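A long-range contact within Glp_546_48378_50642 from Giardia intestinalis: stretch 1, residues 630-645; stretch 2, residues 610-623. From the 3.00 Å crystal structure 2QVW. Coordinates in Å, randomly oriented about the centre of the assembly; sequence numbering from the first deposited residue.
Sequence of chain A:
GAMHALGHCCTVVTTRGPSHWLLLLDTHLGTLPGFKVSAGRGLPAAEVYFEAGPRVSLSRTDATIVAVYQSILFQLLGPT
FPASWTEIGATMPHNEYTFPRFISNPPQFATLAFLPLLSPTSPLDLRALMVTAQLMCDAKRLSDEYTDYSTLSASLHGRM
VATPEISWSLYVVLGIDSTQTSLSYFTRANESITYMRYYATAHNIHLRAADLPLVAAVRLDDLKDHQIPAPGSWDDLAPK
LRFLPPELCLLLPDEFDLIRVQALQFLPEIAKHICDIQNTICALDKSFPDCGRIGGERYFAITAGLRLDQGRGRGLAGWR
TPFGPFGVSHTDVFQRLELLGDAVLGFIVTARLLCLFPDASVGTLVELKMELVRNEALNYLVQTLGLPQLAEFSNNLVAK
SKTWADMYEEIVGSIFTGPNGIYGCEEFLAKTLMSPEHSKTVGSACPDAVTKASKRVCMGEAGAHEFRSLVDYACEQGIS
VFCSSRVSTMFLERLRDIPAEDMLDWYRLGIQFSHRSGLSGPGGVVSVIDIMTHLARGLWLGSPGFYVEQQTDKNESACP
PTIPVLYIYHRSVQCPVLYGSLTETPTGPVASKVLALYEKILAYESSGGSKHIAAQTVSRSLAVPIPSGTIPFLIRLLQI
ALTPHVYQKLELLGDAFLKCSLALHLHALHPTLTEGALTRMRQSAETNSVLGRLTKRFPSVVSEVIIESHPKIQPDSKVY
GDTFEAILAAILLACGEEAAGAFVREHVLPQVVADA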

# COMPACT_ATOMS: atom_id res chain seq x y z
N THR A 630 6.32 -34.34 -4.35
CA THR A 630 6.46 -33.71 -3.04
C THR A 630 5.77 -34.59 -2.00
O THR A 630 5.88 -34.37 -0.79
CB THR A 630 5.83 -32.31 -3.07
OG1 THR A 630 6.43 -31.49 -2.06
CG2 THR A 630 4.33 -32.39 -2.81
N ILE A 631 5.09 -35.60 -2.51
CA ILE A 631 4.32 -36.55 -1.71
C ILE A 631 5.09 -37.34 -0.64
O ILE A 631 4.78 -37.26 0.55
CB ILE A 631 3.62 -37.57 -2.63
CG1 ILE A 631 2.84 -36.82 -3.72
CG2 ILE A 631 2.66 -38.41 -1.84
CD1 ILE A 631 1.83 -35.85 -3.18
N PRO A 632 6.10 -38.11 -1.05
CA PRO A 632 6.86 -38.89 -0.07
C PRO A 632 7.25 -38.12 1.19
O PRO A 632 7.08 -38.61 2.30
CB PRO A 632 8.06 -39.37 -0.88
CG PRO A 632 8.24 -38.28 -1.90
CD PRO A 632 6.81 -38.06 -2.33
N PHE A 633 7.77 -36.91 1.00
CA PHE A 633 8.20 -36.09 2.13
C PHE A 633 7.02 -35.63 2.96
O PHE A 633 7.10 -35.56 4.20
CB PHE A 633 8.99 -34.88 1.61
CG PHE A 633 9.46 -33.95 2.70
CD1 PHE A 633 10.22 -34.44 3.76
CD2 PHE A 633 9.16 -32.60 2.66
CE1 PHE A 633 10.67 -33.58 4.76
CE2 PHE A 633 9.61 -31.73 3.65
CZ PHE A 633 10.37 -32.22 4.70
N LEU A 634 5.93 -35.31 2.28
CA LEU A 634 4.71 -34.85 2.94
C LEU A 634 4.23 -35.92 3.92
O LEU A 634 3.96 -35.63 5.09
CB LEU A 634 3.63 -34.55 1.89
CG LEU A 634 2.23 -34.18 2.38
CD1 LEU A 634 2.32 -33.14 3.47
CD2 LEU A 634 1.41 -33.66 1.20
N ILE A 635 4.16 -37.15 3.42
CA ILE A 635 3.71 -38.29 4.21
C ILE A 635 4.51 -38.40 5.50
O ILE A 635 3.97 -38.62 6.58
CB ILE A 635 3.87 -39.63 3.43
CG1 ILE A 635 3.45 -39.44 1.96
CG2 ILE A 635 3.02 -40.72 4.09
CD1 ILE A 635 1.99 -39.06 1.77
N ARG A 636 5.82 -38.24 5.38
CA ARG A 636 6.68 -38.30 6.54
C ARG A 636 6.18 -37.28 7.54
O ARG A 636 5.84 -37.63 8.68
CB ARG A 636 8.12 -37.96 6.15
CG ARG A 636 8.81 -39.00 5.30
CD ARG A 636 9.12 -40.28 6.09
NE ARG A 636 9.99 -41.18 5.32
CZ ARG A 636 10.27 -42.44 5.66
NH1 ARG A 636 9.75 -42.97 6.76
NH2 ARG A 636 11.07 -43.17 4.89
N LEU A 637 6.12 -36.02 7.10
CA LEU A 637 5.68 -34.91 7.93
C LEU A 637 4.28 -35.09 8.48
O LEU A 637 3.88 -34.38 9.39
CB LEU A 637 5.77 -33.60 7.15
CG LEU A 637 7.19 -33.23 6.71
CD1 LEU A 637 7.16 -31.89 5.98
CD2 LEU A 637 8.12 -33.14 7.92
N LEU A 638 3.54 -36.05 7.94
CA LEU A 638 2.19 -36.32 8.42
C LEU A 638 2.21 -37.32 9.57
O LEU A 638 1.52 -37.13 10.58
CB LEU A 638 1.31 -36.83 7.28
CG LEU A 638 0.85 -35.78 6.26
CD1 LEU A 638 0.05 -36.46 5.17
CD2 LEU A 638 0.01 -34.72 6.96
N GLN A 639 2.99 -38.38 9.44
CA GLN A 639 3.07 -39.37 10.51
C GLN A 639 3.49 -38.64 11.76
O GLN A 639 2.93 -38.84 12.84
CB GLN A 639 4.13 -40.43 10.20
CG GLN A 639 3.96 -41.16 8.90
CD GLN A 639 4.97 -42.28 8.74
OE1 GLN A 639 5.03 -43.19 9.57
NE2 GLN A 639 5.76 -42.22 7.68
N ILE A 640 4.48 -37.77 11.60
CA ILE A 640 5.02 -37.00 12.71
C ILE A 640 3.93 -36.13 13.30
O ILE A 640 3.88 -35.93 14.51
CB ILE A 640 6.15 -36.10 12.23
CG1 ILE A 640 6.94 -36.82 11.14
CG2 ILE A 640 7.07 -35.81 13.38
CD1 ILE A 640 8.03 -35.97 10.53
N ALA A 641 3.04 -35.61 12.45
CA ALA A 641 1.95 -34.76 12.93
C ALA A 641 0.96 -35.59 13.72
O ALA A 641 0.27 -35.07 14.62
CB ALA A 641 1.24 -34.10 11.75
N LEU A 642 0.89 -36.88 13.38
CA LEU A 642 -0.02 -37.82 14.01
C LEU A 642 0.48 -38.37 15.35
O LEU A 642 -0.29 -38.47 16.30
CB LEU A 642 -0.29 -38.97 13.05
CG LEU A 642 -0.96 -38.52 11.76
CD1 LEU A 642 -0.61 -39.49 10.65
CD2 LEU A 642 -2.48 -38.40 11.95
N THR A 643 1.75 -38.73 15.42
CA THR A 643 2.31 -39.26 16.65
C THR A 643 2.24 -38.17 17.70
O THR A 643 2.59 -37.02 17.44
CB THR A 643 3.76 -39.68 16.46
OG1 THR A 643 4.58 -38.50 16.39
CG2 THR A 643 3.90 -40.48 15.17
N PRO A 644 1.80 -38.52 18.92
CA PRO A 644 1.66 -37.61 20.05
C PRO A 644 2.80 -36.64 20.29
O PRO A 644 3.09 -35.79 19.44
CB PRO A 644 1.44 -38.55 21.24
CG PRO A 644 2.09 -39.81 20.80
CD PRO A 644 1.64 -39.91 19.37
N HIS A 645 3.43 -36.76 21.46
CA HIS A 645 4.52 -35.90 21.89
C HIS A 645 5.36 -35.17 20.82
O HIS A 645 5.95 -34.12 21.08
CB HIS A 645 5.45 -36.71 22.80
CG HIS A 645 4.77 -37.28 24.00
ND1 HIS A 645 4.19 -36.49 24.97
CD2 HIS A 645 4.54 -38.56 24.37
CE1 HIS A 645 3.64 -37.27 25.89
NE2 HIS A 645 3.84 -38.53 25.55
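Stretch 2 610-623: SKHIAAQTVSRSLA

Stretch 2 lies on stretch 1 as one helix packed across another. Residues 611-620 form a helix that runs obliquely against helix 631-642, with an angle of 123° between their N-to-C directions, so the two run more nearly antiparallel than parallel. Their axes approach to 8.4 Å, and a small residue, Ala-615, lies at the closest pair of CA atoms across the two stretches, Ala-615 CA being 5.2 Å from Leu-638 CA.

The side chain of Ala-615 is a short knob in a hollow bounded by Ile-635, Leu-638, Gln-639 and Leu-642. Ala-615 CB is 3.6 Å from Ile-635 CG2, 3.7 Å from Gln-639 CG, 4.0 Å from Leu-638 CB and 4.1 Å from Leu-642 CD1. A methyl group suits this site because the four walls already close in at van der Waals distance. The fit is reciprocated by Ile-635, whose side chain enters a hollow formed by His-612, Ala-615, Gln-616 and Ser-619. Its branched shape lets it reach two parts of that hollow: Ile-635 CG2 lies 3.9 Å from His-612 CE1, while Ile-635 CD1 rests on Ser-619 CB at 3.5 Å.

Two leucines of stretch 1 follow the backbone of the second helix. The CA-to-CB bond of Leu-638 is directed toward it, and Leu-638 CD1 lies 3.2 Å from Ala-615 O and 3.9 Å from Val-618 CB, so that the side chain packs on main chain and side chain together. One turn later, Leu-642 CD1 is 3.3 Å from Lys-611 O and packs on the methyl of Ala-614, 4.2 Å from Ala-614 CB. Towards the other end of the contact, beyond the helix of stretch 2, Leu-622 adds a further apolar touch, with Leu-622 CD1 4.1 Å from Leu-634 CD2.

At the start of the second helix, Lys-611 has the largest covered area of any residue here. Its CA-to-CB bond points sideways, but its extended chain comes nearer at the end, with Lys-611 CD 3.4 Å from Thr-643 CG2 and Lys-611 NZ 4.1 Å from Pro-644 CD. The long aliphatic portion can thus cover the residues just after helix 631-642.

Gln-639 NE2 lies near the plane of the His-612 ring, at its edge, 3.4 Å from His-612 ND1, but the angle is too poor for a hydrogen bond. No hydrogen bond joins the stretches; the 631 Å² buried, both sides summed, comes with mainly apolar packing and two interlocking knobs.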

# COMPACT_ATOMS: atom_id res chain seq x y z
N SER A 610 -0.33 -47.78 10.57
CA SER A 610 -1.60 -47.07 10.57
C SER A 610 -1.22 -45.61 10.52
O SER A 610 -1.71 -44.87 9.67
CB SER A 610 -2.39 -47.36 11.84
OG SER A 610 -1.93 -46.53 12.90
N LYS A 611 -0.35 -45.18 11.43
CA LYS A 611 0.09 -43.80 11.41
C LYS A 611 0.56 -43.51 9.99
O LYS A 611 0.49 -42.38 9.52
CB LYS A 611 1.25 -43.59 12.39
CG LYS A 611 0.82 -43.20 13.79
CD LYS A 611 2.00 -43.22 14.75
CE LYS A 611 1.55 -42.91 16.16
NZ LYS A 611 2.60 -43.21 17.17
N HIS A 612 1.04 -44.54 9.30
CA HIS A 612 1.49 -44.36 7.93
C HIS A 612 0.29 -44.50 7.02
O HIS A 612 0.25 -43.91 5.94
CB HIS A 612 2.52 -45.42 7.56
CG HIS A 612 3.03 -45.28 6.16
ND1 HIS A 612 3.97 -44.34 5.79
CD2 HIS A 612 2.72 -45.96 5.02
CE1 HIS A 612 4.20 -44.44 4.49
NE2 HIS A 612 3.46 -45.41 4.00
N ILE A 613 -0.69 -45.29 7.43
CA ILE A 613 -1.88 -45.48 6.63
C ILE A 613 -2.71 -44.21 6.67
O ILE A 613 -3.22 -43.75 5.65
CB ILE A 613 -2.74 -46.63 7.17
CG1 ILE A 613 -1.88 -47.89 7.34
CG2 ILE A 613 -3.90 -46.90 6.23
CD1 ILE A 613 -1.17 -48.34 6.08
N ALA A 614 -2.83 -43.63 7.86
CA ALA A 614 -3.58 -42.40 8.04
C ALA A 614 -2.81 -41.31 7.31
O ALA A 614 -3.40 -40.46 6.65
CB ALA A 614 -3.68 -42.06 9.51
N ALA A 615 -1.49 -41.36 7.43
CA ALA A 615 -0.63 -40.40 6.76
C ALA A 615 -0.96 -40.42 5.27
O ALA A 615 -1.20 -39.37 4.67
CB ALA A 615 0.83 -40.77 6.98
N GLN A 616 -0.98 -41.62 4.69
CA GLN A 616 -1.29 -41.80 3.27
C GLN A 616 -2.65 -41.23 2.90
O GLN A 616 -2.79 -40.46 1.94
CB GLN A 616 -1.30 -43.28 2.91
CG GLN A 616 0.05 -43.94 2.77
CD GLN A 616 -0.07 -45.38 2.28
OE1 GLN A 616 -0.84 -45.67 1.37
NE2 GLN A 616 0.70 -46.29 2.89
N THR A 617 -3.67 -41.63 3.66
CA THR A 617 -5.04 -41.20 3.42
C THR A 617 -5.21 -39.69 3.45
O THR A 617 -5.96 -39.13 2.66
CB THR A 617 -6.00 -41.85 4.43
OG1 THR A 617 -5.57 -41.53 5.76
CG2 THR A 617 -5.99 -43.37 4.27
N VAL A 618 -4.51 -39.02 4.36
CA VAL A 618 -4.60 -37.57 4.46
C VAL A 618 -4.02 -36.92 3.20
O VAL A 618 -4.51 -35.90 2.74
CB VAL A 618 -3.82 -37.04 5.68
CG1 VAL A 618 -3.90 -35.52 5.73
CG2 VAL A 618 -4.38 -37.64 6.95
N SER A 619 -2.98 -37.53 2.66
CA SER A 619 -2.32 -37.04 1.46
C SER A 619 -3.27 -36.80 0.29
O SER A 619 -3.22 -35.76 -0.36
CB SER A 619 -1.25 -38.03 1.01
OG SER A 619 -1.04 -37.90 -0.38
N ARG A 620 -4.13 -37.77 0.02
CA ARG A 620 -5.06 -37.65 -1.09
C ARG A 620 -6.35 -36.91 -0.72
O ARG A 620 -7.14 -36.54 -1.59
CB ARG A 620 -5.38 -39.04 -1.62
CG ARG A 620 -4.13 -39.87 -1.95
CD ARG A 620 -4.49 -41.23 -2.53
NE ARG A 620 -4.11 -42.35 -1.65
CZ ARG A 620 -4.53 -42.50 -0.40
NH1 ARG A 620 -5.35 -41.61 0.14
NH2 ARG A 620 -4.15 -43.56 0.31
N SER A 621 -6.54 -36.66 0.58
CA SER A 621 -7.74 -35.98 1.05
C SER A 621 -7.52 -34.48 1.23
O SER A 621 -8.09 -33.88 2.14
CB SER A 621 -8.19 -36.58 2.38
OG SER A 621 -8.32 -37.99 2.30
N LEU A 622 -6.71 -33.88 0.36
CA LEU A 622 -6.43 -32.45 0.48
C LEU A 622 -7.25 -31.56 -0.45
O LEU A 622 -7.31 -30.34 -0.25
CB LEU A 622 -4.94 -32.19 0.24
CG LEU A 622 -3.99 -32.94 1.17
CD1 LEU A 622 -2.55 -32.52 0.92
CD2 LEU A 622 -4.37 -32.67 2.61
N ALA A 623 -7.89 -32.16 -1.45
CA ALA A 623 -8.71 -31.40 -2.39
C ALA A 623 -7.92 -30.21 -2.93
O ALA A 623 -8.50 -29.22 -3.39
CB ALA A 623 -9.98 -30.91 -1.70